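CurH (PDB 3KG7) supplies the dehydratase domain of a module in the curacin polyketide synthase, which probably removes water from a beta-hydroxyacyl intermediate to leave a double bond. Local coordinates at residues Asn83-Met91 with Val103-Glu114. Numbering follows the deposited sequence.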
loop_
_atom_site.group_PDB
_atom_site.type_symbol
_atom_site.label_atom_id
_atom_site.label_comp_id
_atom_site.label_asym_id
_atom_site.label_seq_id
_atom_site.Cartn_x
_atom_site.Cartn_y
_atom_site.Cartn_z
ATOM N N ASN C 83 -4.924 -8.241 24.678
ATOM C CA ASN C 83 -3.920 -8.491 23.634
ATOM C C ASN C 83 -4.445 -8.391 22.196
ATOM O O ASN C 83 -3.728 -8.710 21.243
ATOM C CB ASN C 83 -3.260 -9.857 23.854
ATOM C CG ASN C 83 -4.264 -10.940 24.198
ATOM O OD1 ASN C 83 -5.207 -11.202 23.444
ATOM N ND2 ASN C 83 -4.073 -11.567 25.352
ATOM N N THR C 84 -5.692 -7.950 22.049
ATOM C CA THR C 84 -6.304 -7.776 20.736
ATOM C C THR C 84 -5.505 -6.797 19.884
ATOM O O THR C 84 -5.170 -5.701 20.338
ATOM C CB THR C 84 -7.761 -7.300 20.855
ATOM O OG1 THR C 84 -8.528 -8.305 21.535
ATOM C CG2 THR C 84 -8.362 -7.042 19.476
ATOM N N THR C 85 -5.187 -7.229 18.663
ATOM C CA THR C 85 -4.519 -6.411 17.656
ATOM C C THR C 85 -5.453 -6.268 16.480
ATOM O O THR C 85 -5.981 -7.251 15.982
ATOM C CB THR C 85 -3.200 -7.073 17.163
ATOM O OG1 THR C 85 -2.206 -6.979 18.187
ATOM C CG2 THR C 85 -2.658 -6.409 15.888
ATOM N N ARG C 86 -5.654 -5.035 16.043
ATOM C CA ARG C 86 -6.426 -4.762 14.844
ATOM C C ARG C 86 -5.552 -4.122 13.780
ATOM O O ARG C 86 -4.977 -3.057 13.987
ATOM C CB ARG C 86 -7.642 -3.886 15.167
ATOM C CG ARG C 86 -8.650 -4.603 16.033
ATOM C CD ARG C 86 -10.050 -4.196 15.695
ATOM N NE ARG C 86 -10.857 -5.362 15.365
ATOM C CZ ARG C 86 -11.329 -5.629 14.157
ATOM N NH1 ARG C 86 -11.109 -4.806 13.142
ATOM N NH2 ARG C 86 -12.037 -6.721 13.969
ATOM N N GLU C 87 -5.443 -4.812 12.653
ATOM C CA GLU C 87 -4.740 -4.341 11.468
ATOM C C GLU C 87 -5.547 -3.187 10.865
ATOM O O GLU C 87 -6.651 -3.396 10.372
ATOM C CB GLU C 87 -4.666 -5.511 10.493
ATOM C CG GLU C 87 -3.799 -5.327 9.271
ATOM C CD GLU C 87 -3.695 -6.610 8.449
ATOM O OE1 GLU C 87 -3.629 -7.703 9.060
ATOM O OE2 GLU C 87 -3.674 -6.523 7.204
ATOM N N THR C 88 -5.002 -1.976 10.914
ATOM C CA THR C 88 -5.761 -0.781 10.562
ATOM C C THR C 88 -5.204 -0.090 9.316
ATOM O O THR C 88 -3.998 -0.056 9.114
ATOM C CB THR C 88 -5.783 0.182 11.759
ATOM O OG1 THR C 88 -6.055 -0.564 12.956
ATOM C CG2 THR C 88 -6.844 1.249 11.585
ATOM N N GLN C 89 -6.089 0.444 8.480
ATOM C CA GLN C 89 -5.682 1.105 7.243
ATOM C C GLN C 89 -6.489 2.368 7.024
ATOM O O GLN C 89 -7.721 2.321 6.986
ATOM C CB GLN C 89 -5.853 0.170 6.044
ATOM C CG GLN C 89 -4.819 -0.942 5.974
ATOM C CD GLN C 89 -4.790 -1.654 4.636
ATOM O OE1 GLN C 89 -5.513 -1.293 3.711
ATOM N NE2 GLN C 89 -3.951 -2.677 4.528
ATOM N N LEU C 90 -5.792 3.499 6.908
ATOM C CA LEU C 90 -6.418 4.757 6.520
ATOM C C LEU C 90 -6.058 4.993 5.063
ATOM O O LEU C 90 -4.874 5.072 4.716
ATOM C CB LEU C 90 -5.925 5.906 7.397
ATOM C CG LEU C 90 -6.547 7.287 7.163
ATOM C CD1 LEU C 90 -6.504 8.128 8.434
ATOM C CD2 LEU C 90 -5.864 8.026 6.008
HETATM N N MSE C 91 -7.074 5.088 4.213
HETATM C CA MSE C 91 -6.873 5.227 2.782
HETATM C C MSE C 91 -7.204 6.657 2.338
HETATM O O MSE C 91 -8.335 7.133 2.496
HETATM C CB MSE C 91 -7.711 4.170 2.053
HETATM C CG MSE C 91 -7.714 4.239 0.525
HETATM SE SE MSE C 91 -6.056 3.642 -0.349
HETATM C CE MSE C 91 -6.871 2.458 -1.683
ATOM N N VAL C 103 -11.386 10.015 2.180
ATOM C CA VAL C 103 -10.615 9.277 3.179
ATOM C C VAL C 103 -11.507 8.209 3.789
ATOM O O VAL C 103 -12.674 8.466 4.095
ATOM C CB VAL C 103 -10.095 10.206 4.307
ATOM C CG1 VAL C 103 -9.372 9.405 5.394
ATOM C CG2 VAL C 103 -9.177 11.306 3.748
ATOM N N GLU C 104 -10.970 7.004 3.948
ATOM C CA GLU C 104 -11.716 5.952 4.635
ATOM C C GLU C 104 -10.803 5.135 5.540
ATOM O O GLU C 104 -9.641 4.911 5.210
ATOM C CB GLU C 104 -12.503 5.088 3.645
ATOM C CG GLU C 104 -11.687 4.573 2.473
ATOM C CD GLU C 104 -12.540 3.994 1.349
ATOM O OE1 GLU C 104 -13.747 4.309 1.264
ATOM O OE2 GLU C 104 -11.985 3.219 0.537
ATOM N N VAL C 105 -11.333 4.734 6.695
ATOM C CA VAL C 105 -10.579 3.970 7.688
ATOM C C VAL C 105 -11.207 2.597 7.880
ATOM O O VAL C 105 -12.385 2.484 8.229
ATOM C CB VAL C 105 -10.517 4.702 9.051
ATOM C CG1 VAL C 105 -9.887 3.806 10.131
ATOM C CG2 VAL C 105 -9.766 6.044 8.924
ATOM N N PHE C 106 -10.409 1.560 7.640
ATOM C CA PHE C 106 -10.825 0.167 7.790
ATOM C C PHE C 106 -9.929 -0.535 8.802
ATOM O O PHE C 106 -8.769 -0.147 8.976
ATOM C CB PHE C 106 -10.688 -0.570 6.451
ATOM C CG PHE C 106 -11.725 -0.198 5.426
ATOM C CD1 PHE C 106 -12.779 -1.062 5.145
ATOM C CD2 PHE C 106 -11.638 0.999 4.720
ATOM C CE1 PHE C 106 -13.748 -0.730 4.185
ATOM C CE2 PHE C 106 -12.604 1.342 3.762
ATOM C CZ PHE C 106 -13.653 0.478 3.493
ATOM N N SER C 107 -10.462 -1.561 9.464
ATOM C CA SER C 107 -9.631 -2.488 10.224
ATOM C C SER C 107 -10.192 -3.896 10.172
ATOM O O SER C 107 -11.368 -4.085 9.875
ATOM C CB SER C 107 -9.437 -2.032 11.671
ATOM O OG SER C 107 -10.625 -2.148 12.417
ATOM N N ARG C 108 -9.322 -4.875 10.416
ATOM C CA ARG C 108 -9.710 -6.271 10.595
ATOM C C ARG C 108 -8.845 -6.853 11.713
ATOM O O ARG C 108 -7.765 -6.327 12.005
ATOM C CB ARG C 108 -9.554 -7.061 9.286
ATOM C CG ARG C 108 -8.125 -7.488 8.949
ATOM C CD ARG C 108 -7.989 -8.172 7.581
ATOM N NE ARG C 108 -6.592 -8.173 7.132
ATOM C CZ ARG C 108 -6.139 -8.722 6.002
ATOM N NH1 ARG C 108 -6.959 -9.342 5.165
ATOM N NH2 ARG C 108 -4.849 -8.654 5.707
ATOM N N ASP C 109 -9.317 -7.926 12.346
ATOM C CA ASP C 109 -8.551 -8.563 13.412
ATOM C C ASP C 109 -7.239 -9.067 12.850
ATOM O O ASP C 109 -7.205 -9.631 11.754
ATOM C CB ASP C 109 -9.326 -9.708 14.063
ATOM C CG ASP C 109 -8.647 -10.226 15.331
ATOM O OD1 ASP C 109 -9.125 -9.907 16.443
ATOM O OD2 ASP C 109 -7.621 -10.937 15.219
ATOM N N GLY C 110 -6.163 -8.843 13.598
ATOM C CA GLY C 110 -4.833 -9.282 13.209
ATOM C C GLY C 110 -4.784 -10.785 13.038
ATOM O O GLY C 110 -4.595 -11.279 11.925
ATOM N N ALA C 111 -4.986 -11.505 14.142
ATOM C CA ALA C 111 -4.847 -12.963 14.175
ATOM C C ALA C 111 -5.775 -13.693 13.195
ATOM O O ALA C 111 -5.311 -14.199 12.168
ATOM C CB ALA C 111 -5.035 -13.487 15.600
ATOM N N LYS C 112 -7.076 -13.717 13.506
ATOM C CA LYS C 112 -8.080 -14.516 12.777
ATOM C C LYS C 112 -8.149 -14.268 11.268
ATOM O O LYS C 112 -8.624 -15.131 10.518
ATOM C CB LYS C 112 -9.480 -14.295 13.358
ATOM C CG LYS C 112 -9.677 -14.742 14.796
ATOM C CD LYS C 112 -11.168 -14.889 15.136
ATOM C CE LYS C 112 -11.982 -13.624 14.837
ATOM N NZ LYS C 112 -11.579 -12.452 15.671
ATOM N N GLN C 113 -7.683 -13.094 10.840
ATOM C CA GLN C 113 -7.834 -12.637 9.458
ATOM C C GLN C 113 -9.326 -12.655 9.104
ATOM O O GLN C 113 -9.792 -13.498 8.329
ATOM C CB GLN C 113 -6.993 -13.484 8.482
ATOM C CG GLN C 113 -5.479 -13.477 8.755
ATOM C CD GLN C 113 -4.762 -12.249 8.189
ATOM O OE1 GLN C 113 -4.497 -12.164 6.988
ATOM N NE2 GLN C 113 -4.428 -11.305 9.060
ATOM N N GLU C 114 -10.064 -11.729 9.717
ATOM C CA GLU C 114 -11.511 -11.588 9.535
ATOM C C GLU C 114 -11.813 -10.673 8.338
ATOM O O GLU C 114 -10.893 -10.234 7.643
ATOM C CB GLU C 114 -12.117 -11.015 10.817
ATOM C CG GLU C 114 -13.551 -11.440 11.102
ATOM C CD GLU C 114 -14.008 -11.060 12.509
ATOM O OE1 GLU C 114 -13.658 -9.948 12.983
ATOM O OE2 GLU C 114 -14.722 -11.876 13.138
#
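S107 OG is gripped twice: R86 NH1 donates to it from 2.8 Å across the strands, and H119 NE2 on strand 117-124 is its second hydrogen-bond partner. The contact is the antiparallel beta hairpin of strands 86-92 and 101-109, part of the double hotdog fold. Bends at chi2 and chi3 carry the R86 guanidinium over the neighbouring strand, where one face lies against R108 C and D109 N, while E114 OE1 makes a long salt bridge of 3.7 Å to R86 NH2 at the edge. Replacing R86 by alanine is likely to cost S107 OG one of its two partners and leave the E114 carboxylate without this positive charge. E87, with CG anti to the backbone N (chi1 -171°), runs alongside R108 on the face shared with Q89 and F106. E87 OE2 takes R108 NH2 at 2.9 Å on the syn side, although the carboxylate and guanidinium planes stand 84° apart. R108 NH2 also forms a salt bridge with E17 of the second subunit, and the Q89 amide bonds to the backbone O of E17 and the backbone N of A19 of that subunit, tying this face into the dimer. On the opposite face L90 CG rests 3.9 Å from V105 CG2, beneath helix 52-62. Where the pairing ends, G110 N donates to T85 O at 2.9 Å, tilted 32° from the carbonyl plane.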